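Local coordinates for ABC sugar transporter, periplasmic sugar binding protein (Legionella pneumophila subsp. pneumophila, PDB 3ROT) that probably binds sugars in the periplasm as the solute-binding component of an ABC transporter for carbohydrate uptake, at residues A[90-95]-A[252-257]; A[67-72]-A[102-107]; A[205-210]-A[217-222]. All blocks are in the same frame, centred on the assembly; numbering follows the deposited sequence.

Overall arrangement
Contacts 1 and 2 lie in one lobe of the protein, and contact 3 lies in the other. The centres of contacts 1 and 2 are about 10 Å apart. Strand 89-92 joins them: Ala91 N and Val106 O are 2.8 Å apart, and Ile90 O and Thr67 N are 2.9 Å apart, both probably hydrogen bonds. Contact 3 has its centre about 34 Å from that of contact 1 and about 36 Å from that of contact 2. Its nearest atoms are about 16 Å from contact 1 and about 20 Å from contact 2. A glycerol, probably from the crystallisation liquor, bonds to Asp93 in segment 90-95. The glycerol's position is consistent with the sugar cleft of this family.

Contact 1 (A[90-95]-A[252-257]); sequences IAVDTR and YLSITQ
The flat amide of Gln257 makes no contact with Ile90 or Val92; its NE2 bonds to Val269 O. What meets the strand is the base of this side chain: Gln257 CB is 4.1 Å from Ile90 CD1, and the two side chains cross at about a right angle. The carboxylate of Asp93 takes no part in the packing. Thr94 OG1 donates to Asp93 OD2 over 2.8 Å from above the carboxylate plane, 54° out of it. A glycerol also bonds to OD2, consistent with a sugar-binding cleft here, and Tyr17 OH is weakly bonded to OD1.

Ile90 and Val92 point their side chains at helix 247-264, while Ala91 between them points away. Val92 CG1 reaches Ser254 CB at 3.6 Å, the shortest approach of the contact. CG1, anti to the carbonyl carbon, is the branch that touches; CG2 takes no part. Ile90 CD1 is 4.0 Å from Ser254 O. No hydrogen bond crosses between the segments. The hydroxyl of Ser254 bonds to Gly251 O one turn back, so its polar end is satisfied within the helix. The axes of strand 90-92 and helix 252-257 run antiparallel (179°), 9.7 Å apart at closest approach.

Beyond Val92 the chain turns sharply. Thr94 N donates to Val92 O over 2.7 Å, which closes a gamma turn centred on Asp93. Helix packed against a parallel sheet, with a polar loop at the carboxyl end of the strand, is typical of the alpha/beta lobes of type I periplasmic binding proteins.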
ATOM      1  N   ILE A  90      24.401 -12.537  -1.660  1.00 26.34           N
ATOM      2  CA  ILE A  90      24.700 -11.114  -1.641  1.00 27.72           C
ATOM      3  C   ILE A  90      23.643 -10.414  -0.802  1.00 25.03           C
ATOM      4  O   ILE A  90      22.458 -10.718  -0.909  1.00 27.10           O
ATOM      5  CB  ILE A  90      24.714 -10.533  -3.079  1.00 28.64           C
ATOM      6  CG1 ILE A  90      25.998 -10.971  -3.790  1.00 30.38           C
ATOM      7  CG2 ILE A  90      24.625  -9.010  -3.048  1.00 30.34           C
ATOM      8  CD1 ILE A  90      26.144 -10.402  -5.192  1.00 34.60           C
ATOM      9  N   ALA A  91      24.071  -9.500   0.061  1.00 25.10           N
ATOM     10  CA  ALA A  91      23.124  -8.781   0.900  1.00 22.27           C
ATOM     11  C   ALA A  91      22.736  -7.479   0.203  1.00 21.90           C
ATOM     12  O   ALA A  91      23.590  -6.771  -0.325  1.00 21.92           O
ATOM     13  CB  ALA A  91      23.743  -8.480   2.268  1.00 21.72           C
ATOM     14  N   VAL A  92      21.442  -7.183   0.193  1.00 21.35           N
ATOM     15  CA  VAL A  92      20.949  -5.962  -0.415  1.00 22.52           C
ATOM     16  C   VAL A  92      19.998  -5.233   0.528  1.00 22.06           C
ATOM     17  O   VAL A  92      19.309  -5.862   1.346  1.00 23.09           O
ATOM     18  CB  VAL A  92      20.213  -6.254  -1.744  1.00 22.80           C
ATOM     19  CG1 VAL A  92      21.152  -6.932  -2.720  1.00 28.49           C
ATOM     20  CG2 VAL A  92      19.002  -7.129  -1.481  1.00 26.69           C
ATOM     21  N   ASP A  93      19.991  -3.908   0.419  1.00 22.95           N
ATOM     22  CA  ASP A  93      19.125  -3.035   1.206  1.00 22.62           C
ATOM     23  C   ASP A  93      19.487  -2.942   2.680  1.00 22.78           C
ATOM     24  O   ASP A  93      19.711  -1.859   3.192  1.00 23.87           O
ATOM     25  CB  ASP A  93      17.667  -3.478   1.056  1.00 23.96           C
ATOM     26  CG  ASP A  93      16.711  -2.638   1.886  1.00 23.12           C
ATOM     27  OD1 ASP A  93      16.459  -1.469   1.519  1.00 23.39           O
ATOM     28  OD2 ASP A  93      16.220  -3.156   2.907  1.00 23.45           O
ATOM     29  N   THR A  94      19.535  -4.079   3.362  1.00 24.28           N
ATOM     30  CA  THR A  94      19.863  -4.096   4.782  1.00 24.83           C
ATOM     31  C   THR A  94      20.850  -5.213   5.045  1.00 25.21           C
ATOM     32  O   THR A  94      20.719  -6.311   4.493  1.00 23.58           O
ATOM     33  CB  THR A  94      18.622  -4.365   5.668  1.00 26.55           C
ATOM     34  OG1 THR A  94      17.569  -3.461   5.318  1.00 26.39           O
ATOM     35  CG2 THR A  94      18.977  -4.183   7.151  1.00 23.69           C
ATOM     36  N   ARG A  95      21.831  -4.934   5.895  1.00 23.26           N
ATOM     37  CA  ARG A  95      22.834  -5.934   6.228  1.00 26.22           C
ATOM     38  C   ARG A  95      23.023  -6.056   7.734  1.00 27.15           C
ATOM     39  O   ARG A  95      22.744  -5.119   8.480  1.00 27.90           O
ATOM     40  CB  ARG A  95      24.172  -5.577   5.589  1.00 27.76           C
ATOM     41  CG  ARG A  95      24.781  -4.293   6.106  1.00 34.52           C
ATOM     42  CD  ARG A  95      26.251  -4.263   5.785  1.00 36.91           C
ATOM     43  NE  ARG A  95      26.793  -2.914   5.721  1.00 44.69           N
ATOM     44  CZ  ARG A  95      28.003  -2.627   5.239  1.00 48.30           C
ATOM     45  NH1 ARG A  95      28.785  -3.604   4.787  1.00 49.84           N
ATOM     46  NH2 ARG A  95      28.429  -1.368   5.192  1.00 47.02           N
ATOM     47  N   TYR A 252      19.376  -3.984 -10.121  1.00 23.91           N
ATOM     48  CA  TYR A 252      20.132  -4.265 -11.343  1.00 23.17           C
ATOM     49  C   TYR A 252      21.550  -4.745 -11.049  1.00 22.85           C
ATOM     50  O   TYR A 252      21.982  -5.802 -11.520  1.00 21.65           O
ATOM     51  CB  TYR A 252      20.200  -3.007 -12.210  1.00 24.64           C
ATOM     52  CG  TYR A 252      20.651  -3.266 -13.626  1.00 26.75           C
ATOM     53  CD1 TYR A 252      19.722  -3.433 -14.654  1.00 27.98           C
ATOM     54  CD2 TYR A 252      22.006  -3.417 -13.928  1.00 28.25           C
ATOM     55  CE1 TYR A 252      20.130  -3.753 -15.949  1.00 28.42           C
ATOM     56  CE2 TYR A 252      22.424  -3.740 -15.217  1.00 29.45           C
ATOM     57  CZ  TYR A 252      21.484  -3.909 -16.218  1.00 30.26           C
ATOM     58  OH  TYR A 252      21.902  -4.269 -17.477  1.00 32.38           O
ATOM     59  N   LEU A 253      22.277  -3.966 -10.262  1.00 21.27           N
ATOM     60  CA  LEU A 253      23.643  -4.308  -9.934  1.00 21.19           C
ATOM     61  C   LEU A 253      23.838  -5.571  -9.108  1.00 21.77           C
ATOM     62  O   LEU A 253      24.846  -6.257  -9.279  1.00 24.13           O
ATOM     63  CB  LEU A 253      24.337  -3.125  -9.249  1.00 21.60           C
ATOM     64  CG  LEU A 253      24.703  -1.963 -10.176  1.00 19.45           C
ATOM     65  CD1 LEU A 253      25.414  -0.858  -9.368  1.00 21.66           C
ATOM     66  CD2 LEU A 253      25.607  -2.479 -11.302  1.00 20.86           C
ATOM     67  N   SER A 254      22.903  -5.896  -8.217  1.00 21.46           N
ATOM     68  CA  SER A 254      23.079  -7.110  -7.420  1.00 22.69           C
ATOM     69  C   SER A 254      22.952  -8.373  -8.289  1.00 22.56           C
ATOM     70  O   SER A 254      23.759  -9.289  -8.172  1.00 21.52           O
ATOM     71  CB  SER A 254      22.092  -7.150  -6.240  1.00 24.97           C
ATOM     72  OG  SER A 254      20.784  -7.510  -6.640  1.00 32.53           O
ATOM     73  N   ILE A 255      21.965  -8.425  -9.174  1.00 21.60           N
ATOM     74  CA  ILE A 255      21.824  -9.605 -10.035  1.00 23.41           C
ATOM     75  C   ILE A 255      23.011  -9.675 -11.000  1.00 25.25           C
ATOM     76  O   ILE A 255      23.541 -10.761 -11.281  1.00 25.88           O
ATOM     77  CB  ILE A 255      20.496  -9.568 -10.856  1.00 24.70           C
ATOM     78  CG1 ILE A 255      19.292  -9.729  -9.918  1.00 22.47           C
ATOM     79  CG2 ILE A 255      20.487 -10.675 -11.907  1.00 26.52           C
ATOM     80  CD1 ILE A 255      19.383 -10.947  -9.006  1.00 24.09           C
ATOM     81  N   THR A 256      23.432  -8.511 -11.492  1.00 24.41           N
ATOM     82  CA  THR A 256      24.557  -8.434 -12.419  1.00 24.28           C
ATOM     83  C   THR A 256      25.824  -9.025 -11.812  1.00 24.56           C
ATOM     84  O   THR A 256      26.537  -9.782 -12.467  1.00 22.61           O
ATOM     85  CB  THR A 256      24.831  -6.965 -12.856  1.00 24.15           C
ATOM     86  OG1 THR A 256      23.724  -6.483 -13.620  1.00 24.04           O
ATOM     87  CG2 THR A 256      26.102  -6.866 -13.710  1.00 25.14           C
ATOM     88  N   GLN A 257      26.109  -8.697 -10.558  1.00 24.64           N
ATOM     89  CA  GLN A 257      27.311  -9.230  -9.923  1.00 25.32           C
ATOM     90  C   GLN A 257      27.223 -10.732  -9.687  1.00 25.78           C
ATOM     91  O   GLN A 257      28.215 -11.450  -9.852  1.00 25.00           O
ATOM     92  CB  GLN A 257      27.595  -8.530  -8.588  1.00 27.41           C
ATOM     93  CG  GLN A 257      27.919  -7.045  -8.710  1.00 24.87           C
ATOM     94  CD  GLN A 257      28.902  -6.573  -7.652  1.00 24.48           C
ATOM     95  OE1 GLN A 257      30.113  -6.765  -7.779  1.00 24.99           O
ATOM     96  NE2 GLN A 257      28.381  -5.965  -6.592  1.00 23.02           N
TER

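Contact 2 (A[67-72]-A[102-107]); sequences TTIPSD and NPYLVF
Ile69 and Tyr104 meet where two loops of a Rossmann-like alpha/beta lobe come together. One loop follows strand 64-67 and the other leads into strand 107-109. Strand 89-92 lies between these two in the parallel sheet.

In segment 102-107, Asn102 comes first. Its side chain points toward segment 67-72, and Asn102 CG is 3.7 Å from Asp72 O. The backbones are also nearest each other here, with Asp72 CA and Asn102 CA 7.4 Å apart. It is the main chain of Asp72 that faces the asparagine. The carboxylate of Asp72 is engaged elsewhere, with OD1 bonded to Lys97 N. Leu79 of helix 76-85 also touches Asn102 and Ile69.

Tyr104 follows and points back toward Ile69. The ring, with CG between the backbone N and the carbonyl carbon, is turned to meet Ile69 with CD2. It also rests on Ala91 of the middle strand and makes a cation-pi interaction with Lys99, whose NZ bonds to Tyr104 O as well.

Ile69 supplies the other half of the apolar contact and points its side chain toward segment 102-107. The side chain is extended at chi2, 180°, which carries CD1 outward to the ring. Ile69 CD1 approaches obliquely and ends 4.0 Å from Tyr104 CD2.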
ATOM      1  N   THR A  67      19.586 -11.159  -0.964  1.00 22.15           N
ATOM      2  CA  THR A  67      18.584 -11.089   0.086  1.00 19.92           C
ATOM      3  C   THR A  67      18.837  -9.948   1.068  1.00 21.95           C
ATOM      4  O   THR A  67      19.964  -9.491   1.227  1.00 18.29           O
ATOM      5  CB  THR A  67      18.511 -12.431   0.874  1.00 21.02           C
ATOM      6  OG1 THR A  67      17.413 -12.392   1.792  1.00 22.02           O
ATOM      7  CG2 THR A  67      19.789 -12.681   1.659  1.00 18.75           C
ATOM      8  N   THR A  68      17.769  -9.470   1.692  1.00 20.42           N
ATOM      9  CA  THR A  68      17.886  -8.430   2.695  1.00 20.21           C
ATOM     10  C   THR A  68      18.155  -9.214   3.984  1.00 22.39           C
ATOM     11  O   THR A  68      17.828 -10.393   4.074  1.00 21.03           O
ATOM     12  CB  THR A  68      16.572  -7.629   2.841  1.00 20.59           C
ATOM     13  OG1 THR A  68      15.554  -8.476   3.382  1.00 24.96           O
ATOM     14  CG2 THR A  68      16.101  -7.111   1.490  1.00 21.79           C
ATOM     15  N   ILE A  69      18.772  -8.574   4.970  1.00 23.60           N
ATOM     16  CA  ILE A  69      19.060  -9.242   6.227  1.00 24.69           C
ATOM     17  C   ILE A  69      18.756  -8.219   7.320  1.00 26.59           C
ATOM     18  O   ILE A  69      19.668  -7.613   7.889  1.00 28.25           O
ATOM     19  CB  ILE A  69      20.546  -9.692   6.286  1.00 26.14           C
ATOM     20  CG1 ILE A  69      20.923 -10.400   4.978  1.00 27.47           C
ATOM     21  CG2 ILE A  69      20.766 -10.630   7.483  1.00 25.07           C
ATOM     22  CD1 ILE A  69      22.381 -10.894   4.903  1.00 28.16           C
ATOM     23  N   PRO A  70      17.454  -8.007   7.613  1.00 26.10           N
ATOM     24  CA  PRO A  70      16.954  -7.060   8.619  1.00 27.25           C
ATOM     25  C   PRO A  70      17.045  -7.502  10.076  1.00 28.91           C
ATOM     26  O   PRO A  70      16.475  -6.852  10.947  1.00 30.75           O
ATOM     27  CB  PRO A  70      15.513  -6.843   8.190  1.00 26.51           C
ATOM     28  CG  PRO A  70      15.118  -8.206   7.748  1.00 25.82           C
ATOM     29  CD  PRO A  70      16.326  -8.669   6.931  1.00 25.30           C
ATOM     30  N   SER A  71      17.747  -8.600  10.338  1.00 29.49           N
ATOM     31  CA  SER A  71      17.899  -9.109  11.700  1.00 30.07           C
ATOM     32  C   SER A  71      19.311  -9.645  11.918  1.00 30.60           C
ATOM     33  O   SER A  71      19.898 -10.254  11.020  1.00 27.31           O
ATOM     34  CB  SER A  71      16.886 -10.223  11.965  1.00 30.86           C
ATOM     35  OG  SER A  71      17.075 -10.802  13.248  1.00 30.68           O
ATOM     36  N   ASP A  72      19.852  -9.419  13.112  1.00 31.41           N
ATOM     37  CA  ASP A  72      21.191  -9.896  13.430  1.00 32.99           C
ATOM     38  C   ASP A  72      21.193 -11.366  13.854  1.00 32.54           C
ATOM     39  O   ASP A  72      22.253 -11.988  13.918  1.00 33.94           O
ATOM     40  CB  ASP A  72      21.822  -9.056  14.552  1.00 34.91           C
ATOM     41  CG  ASP A  72      22.259  -7.678  14.086  1.00 37.24           C
ATOM     42  OD1 ASP A  72      23.045  -7.588  13.117  1.00 36.26           O
ATOM     43  OD2 ASP A  72      21.827  -6.680  14.701  1.00 37.93           O
ATOM     44  N   ASN A 102      26.821 -13.985  10.430  1.00 35.42           N
ATOM     45  CA  ASN A 102      25.876 -13.886   9.319  1.00 34.04           C
ATOM     46  C   ASN A 102      26.636 -13.693   8.012  1.00 33.90           C
ATOM     47  O   ASN A 102      26.646 -12.603   7.440  1.00 33.29           O
ATOM     48  CB  ASN A 102      24.922 -12.706   9.540  1.00 32.53           C
ATOM     49  CG  ASN A 102      24.153 -12.816  10.836  1.00 31.07           C
ATOM     50  OD1 ASN A 102      24.465 -12.143  11.822  1.00 30.63           O
ATOM     51  ND2 ASN A 102      23.149 -13.677  10.847  1.00 29.97           N
ATOM     52  N   PRO A 103      27.264 -14.767   7.512  1.00 32.95           N
ATOM     53  CA  PRO A 103      28.036 -14.705   6.269  1.00 32.67           C
ATOM     54  C   PRO A 103      27.259 -14.356   5.006  1.00 31.07           C
ATOM     55  O   PRO A 103      26.143 -14.830   4.784  1.00 32.63           O
ATOM     56  CB  PRO A 103      28.669 -16.093   6.191  1.00 31.48           C
ATOM     57  CG  PRO A 103      27.623 -16.958   6.810  1.00 30.93           C
ATOM     58  CD  PRO A 103      27.181 -16.154   8.006  1.00 32.55           C
ATOM     59  N   TYR A 104      27.873 -13.502   4.194  1.00 29.72           N
ATOM     60  CA  TYR A 104      27.340 -13.074   2.908  1.00 27.60           C
ATOM     61  C   TYR A 104      28.569 -12.491   2.221  1.00 27.21           C
ATOM     62  O   TYR A 104      29.516 -12.084   2.894  1.00 26.01           O
ATOM     63  CB  TYR A 104      26.199 -12.047   3.068  1.00 25.21           C
ATOM     64  CG  TYR A 104      26.572 -10.709   3.680  1.00 26.50           C
ATOM     65  CD1 TYR A 104      27.143  -9.702   2.903  1.00 25.13           C
ATOM     66  CD2 TYR A 104      26.382 -10.463   5.039  1.00 24.90           C
ATOM     67  CE1 TYR A 104      27.522  -8.494   3.455  1.00 23.41           C
ATOM     68  CE2 TYR A 104      26.760  -9.254   5.606  1.00 24.54           C
ATOM     69  CZ  TYR A 104      27.333  -8.274   4.805  1.00 25.56           C
ATOM     70  OH  TYR A 104      27.746  -7.089   5.348  1.00 24.49           O
ATOM     71  N   LEU A 105      28.577 -12.474   0.893  1.00 25.88           N
ATOM     72  CA  LEU A 105      29.738 -11.979   0.167  1.00 25.78           C
ATOM     73  C   LEU A 105      29.922 -10.470   0.238  1.00 25.60           C
ATOM     74  O   LEU A 105      30.896  -9.979   0.824  1.00 24.47           O
ATOM     75  CB  LEU A 105      29.671 -12.438  -1.290  1.00 28.15           C
ATOM     76  CG  LEU A 105      29.774 -13.953  -1.506  1.00 32.42           C
ATOM     77  CD1 LEU A 105      29.508 -14.263  -2.965  1.00 31.31           C
ATOM     78  CD2 LEU A 105      31.157 -14.465  -1.096  1.00 31.75           C
ATOM     79  N   VAL A 106      28.983  -9.737  -0.348  1.00 23.25           N
ATOM     80  CA  VAL A 106      29.052  -8.280  -0.364  1.00 22.98           C
ATOM     81  C   VAL A 106      27.683  -7.666  -0.115  1.00 22.76           C
ATOM     82  O   VAL A 106      26.668  -8.365  -0.119  1.00 25.95           O
ATOM     83  CB  VAL A 106      29.587  -7.770  -1.711  1.00 21.31           C
ATOM     84  CG1 VAL A 106      31.028  -8.248  -1.903  1.00 19.92           C
ATOM     85  CG2 VAL A 106      28.703  -8.287  -2.844  1.00 18.12           C
ATOM     86  N   PHE A 107      27.671  -6.356   0.094  1.00 23.95           N
ATOM     87  CA  PHE A 107      26.445  -5.622   0.365  1.00 24.17           C
ATOM     88  C   PHE A 107      26.237  -4.475  -0.617  1.00 22.17           C
ATOM     89  O   PHE A 107      27.129  -3.646  -0.817  1.00 23.64           O
ATOM     90  CB  PHE A 107      26.491  -5.059   1.790  1.00 22.96           C
ATOM     91  CG  PHE A 107      25.361  -4.120   2.114  1.00 23.57           C
ATOM     92  CD1 PHE A 107      24.054  -4.583   2.203  1.00 24.72           C
ATOM     93  CD2 PHE A 107      25.612  -2.776   2.360  1.00 25.51           C
ATOM     94  CE1 PHE A 107      23.013  -3.723   2.537  1.00 22.92           C
ATOM     95  CE2 PHE A 107      24.576  -1.901   2.693  1.00 24.54           C
ATOM     96  CZ  PHE A 107      23.273  -2.381   2.782  1.00 22.36           C
TER

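Contact 3 (A[205-210]-A[217-222]); sequences QMLLHP and YQPQVY
Leu207 joins helix 197-208 to strand 220-224 within a beta-alpha-beta crossover. The helix follows strand 191-194, and strand 220-224 returns beside that strand, parallel to it. The contact lies near the end of the helix, just before His209 leaves helical geometry.

Leu207 gives up far more surface than any other residue here. Its CG is anti to the carbonyl carbon, chi1 -62°, and the two methyls at the fork divide the work. CD2 meets the ring of Pro219, 4.1 Å from Pro219 CD. CD1 meets the strand further along, at Val221. All of this is apolar, and no hydrogen bond links the two segments.

Pro219 also packs on Phe183 of helix 172-185, so the proline touches both helix 197-208 and helix 172-185. The backbone of Val221 is bonded to Asn240 near the next strand, 241-243. Close by on helix 197-208, Gln205 bonds to Thr19 and Pro16 of the second subunit.

Val221 points toward the helix. With chi1 -176°, Val221 CG2 lies beside the backbone N, anti to the carbonyl carbon, and is the methyl that meets Leu207 CD1 at 4.1 Å.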
ATOM      1  N   GLN A 205      -1.586  11.780   3.600  1.00 26.09           N
ATOM      2  CA  GLN A 205      -3.009  11.929   3.349  1.00 27.36           C
ATOM      3  C   GLN A 205      -3.566  13.047   4.225  1.00 26.08           C
ATOM      4  O   GLN A 205      -4.427  13.808   3.792  1.00 25.52           O
ATOM      5  CB  GLN A 205      -3.734  10.614   3.615  1.00 30.80           C
ATOM      6  CG  GLN A 205      -5.174  10.616   3.158  1.00 37.16           C
ATOM      7  CD  GLN A 205      -5.821   9.258   3.305  1.00 41.57           C
ATOM      8  OE1 GLN A 205      -5.803   8.662   4.388  1.00 43.10           O
ATOM      9  NE2 GLN A 205      -6.397   8.757   2.218  1.00 41.03           N
HETATM   10  N   MSE A 206      -3.059  13.158   5.450  1.00 25.50           N
HETATM   11  CA  MSE A 206      -3.508  14.209   6.366  1.00 27.18           C
HETATM   12  C   MSE A 206      -2.976  15.576   5.923  1.00 26.90           C
HETATM   13  O   MSE A 206      -3.667  16.594   6.054  1.00 25.16           O
HETATM   14  CB  MSE A 206      -3.040  13.912   7.796  1.00 29.36           C
HETATM   15  CG  MSE A 206      -3.460  12.555   8.308  1.00 31.35           C
HETATM   16 SE   MSE A 206      -3.358  12.410  10.258  1.00 38.76          SE
HETATM   17  CE  MSE A 206      -1.448  12.468  10.455  1.00 35.24           C
ATOM     18  N   LEU A 207      -1.749  15.597   5.400  1.00 25.71           N
ATOM     19  CA  LEU A 207      -1.138  16.836   4.923  1.00 24.86           C
ATOM     20  C   LEU A 207      -1.898  17.379   3.713  1.00 25.52           C
ATOM     21  O   LEU A 207      -1.895  18.582   3.456  1.00 23.62           O
ATOM     22  CB  LEU A 207       0.324  16.603   4.527  1.00 23.91           C
ATOM     23  CG  LEU A 207       1.293  16.135   5.613  1.00 26.54           C
ATOM     24  CD1 LEU A 207       2.613  15.746   4.942  1.00 25.64           C
ATOM     25  CD2 LEU A 207       1.504  17.235   6.666  1.00 25.45           C
ATOM     26  N   LEU A 208      -2.540  16.480   2.973  1.00 25.38           N
ATOM     27  CA  LEU A 208      -3.306  16.858   1.783  1.00 26.81           C
ATOM     28  C   LEU A 208      -4.739  17.297   2.128  1.00 27.02           C
ATOM     29  O   LEU A 208      -5.359  18.056   1.381  1.00 28.42           O
ATOM     30  CB  LEU A 208      -3.344  15.686   0.787  1.00 27.53           C
ATOM     31  CG  LEU A 208      -2.068  15.334   0.006  1.00 28.34           C
ATOM     32  CD1 LEU A 208      -2.239  13.981  -0.690  1.00 29.58           C
ATOM     33  CD2 LEU A 208      -1.780  16.421  -1.019  1.00 28.29           C
ATOM     34  N   HIS A 209      -5.260  16.811   3.252  1.00 27.16           N
ATOM     35  CA  HIS A 209      -6.608  17.170   3.698  1.00 28.97           C
ATOM     36  C   HIS A 209      -6.560  17.424   5.196  1.00 26.86           C
ATOM     37  O   HIS A 209      -7.145  16.694   5.987  1.00 26.82           O
ATOM     38  CB  HIS A 209      -7.591  16.042   3.370  1.00 32.02           C
ATOM     39  CG  HIS A 209      -7.733  15.795   1.900  1.00 37.43           C
ATOM     40  ND1 HIS A 209      -6.900  14.946   1.203  1.00 40.04           N
ATOM     41  CD2 HIS A 209      -8.572  16.333   0.983  1.00 38.71           C
ATOM     42  CE1 HIS A 209      -7.223  14.972  -0.078  1.00 40.06           C
ATOM     43  NE2 HIS A 209      -8.232  15.805  -0.238  1.00 39.33           N
ATOM     44  N   PRO A 210      -5.845  18.485   5.600  1.00 26.69           N
ATOM     45  CA  PRO A 210      -5.724  18.807   7.024  1.00 26.82           C
ATOM     46  C   PRO A 210      -7.034  19.015   7.780  1.00 26.90           C
ATOM     47  O   PRO A 210      -7.147  18.605   8.928  1.00 25.14           O
ATOM     48  CB  PRO A 210      -4.800  20.030   7.030  1.00 26.18           C
ATOM     49  CG  PRO A 210      -5.064  20.678   5.686  1.00 27.76           C
ATOM     50  CD  PRO A 210      -5.195  19.501   4.752  1.00 25.53           C
ATOM     51  N   TYR A 217      -1.334  21.358  11.699  1.00 32.67           N
ATOM     52  CA  TYR A 217      -0.020  21.724  12.223  1.00 30.92           C
ATOM     53  C   TYR A 217       0.995  22.145  11.160  1.00 30.80           C
ATOM     54  O   TYR A 217       1.866  22.979  11.415  1.00 28.30           O
ATOM     55  CB  TYR A 217       0.530  20.556  13.031  1.00 32.27           C
ATOM     56  CG  TYR A 217      -0.398  20.139  14.141  1.00 34.95           C
ATOM     57  CD1 TYR A 217      -0.477  20.878  15.322  1.00 34.79           C
ATOM     58  CD2 TYR A 217      -1.227  19.025  14.003  1.00 34.25           C
ATOM     59  CE1 TYR A 217      -1.353  20.520  16.334  1.00 35.18           C
ATOM     60  CE2 TYR A 217      -2.111  18.659  15.011  1.00 36.26           C
ATOM     61  CZ  TYR A 217      -2.168  19.412  16.175  1.00 36.09           C
ATOM     62  OH  TYR A 217      -3.035  19.060  17.187  1.00 37.27           O
ATOM     63  N   GLN A 218       0.890  21.564   9.972  1.00 29.54           N
ATOM     64  CA  GLN A 218       1.809  21.890   8.889  1.00 30.77           C
ATOM     65  C   GLN A 218       3.293  21.734   9.256  1.00 29.10           C
ATOM     66  O   GLN A 218       4.078  22.668   9.116  1.00 27.42           O
ATOM     67  CB  GLN A 218       1.547  23.319   8.405  1.00 35.54           C
ATOM     68  CG  GLN A 218       0.177  23.510   7.786  1.00 41.46           C
ATOM     69  CD  GLN A 218      -0.040  24.917   7.283  1.00 46.01           C
ATOM     70  OE1 GLN A 218      -0.144  25.861   8.066  1.00 47.61           O
ATOM     71  NE2 GLN A 218      -0.100  25.069   5.964  1.00 48.48           N
ATOM     72  N   PRO A 219       3.702  20.540   9.711  1.00 28.63           N
ATOM     73  CA  PRO A 219       5.110  20.339  10.069  1.00 28.58           C
ATOM     74  C   PRO A 219       5.977  20.162   8.821  1.00 27.85           C
ATOM     75  O   PRO A 219       5.467  19.894   7.731  1.00 27.28           O
ATOM     76  CB  PRO A 219       5.060  19.069  10.898  1.00 27.46           C
ATOM     77  CG  PRO A 219       4.046  18.267  10.131  1.00 27.89           C
ATOM     78  CD  PRO A 219       2.942  19.288   9.879  1.00 28.46           C
ATOM     79  N   GLN A 220       7.284  20.327   8.989  1.00 27.14           N
ATOM     80  CA  GLN A 220       8.224  20.154   7.892  1.00 24.56           C
ATOM     81  C   GLN A 220       8.539  18.677   7.898  1.00 25.09           C
ATOM     82  O   GLN A 220       8.895  18.128   8.939  1.00 24.18           O
ATOM     83  CB  GLN A 220       9.478  20.989   8.137  1.00 26.97           C
ATOM     84  CG  GLN A 220       9.147  22.449   8.233  1.00 31.35           C
ATOM     85  CD  GLN A 220       8.358  22.918   7.033  1.00 34.01           C
ATOM     86  OE1 GLN A 220       8.903  23.062   5.941  1.00 38.55           O
ATOM     87  NE2 GLN A 220       7.063  23.143   7.222  1.00 37.02           N
ATOM     88  N   VAL A 221       8.411  18.043   6.734  1.00 20.81           N
ATOM     89  CA  VAL A 221       8.589  16.607   6.623  1.00 20.42           C
ATOM     90  C   VAL A 221       9.787  16.104   5.812  1.00 20.39           C
ATOM     91  O   VAL A 221      10.092  16.599   4.722  1.00 19.78           O
ATOM     92  CB  VAL A 221       7.294  15.975   6.051  1.00 18.92           C
ATOM     93  CG1 VAL A 221       7.419  14.453   6.008  1.00 17.87           C
ATOM     94  CG2 VAL A 221       6.100  16.403   6.903  1.00 20.62           C
ATOM     95  N   TYR A 222      10.443  15.091   6.360  1.00 19.21           N
ATOM     96  CA  TYR A 222      11.614  14.486   5.737  1.00 22.33           C
ATOM     97  C   TYR A 222      11.409  12.982   5.648  1.00 21.17           C
ATOM     98  O   TYR A 222      10.798  12.377   6.532  1.00 22.45           O
ATOM     99  CB  TYR A 222      12.853  14.834   6.568  1.00 20.35           C
ATOM    100  CG  TYR A 222      13.101  16.322   6.573  1.00 21.42           C
ATOM    101  CD1 TYR A 222      13.879  16.916   5.583  1.00 22.16           C
ATOM    102  CD2 TYR A 222      12.463  17.155   7.501  1.00 23.94           C
ATOM    103  CE1 TYR A 222      14.014  18.291   5.502  1.00 23.54           C
ATOM    104  CE2 TYR A 222      12.596  18.549   7.431  1.00 23.76           C
ATOM    105  CZ  TYR A 222      13.374  19.102   6.423  1.00 24.17           C
ATOM    106  OH  TYR A 222      13.518  20.457   6.318  1.00 27.63           O
TER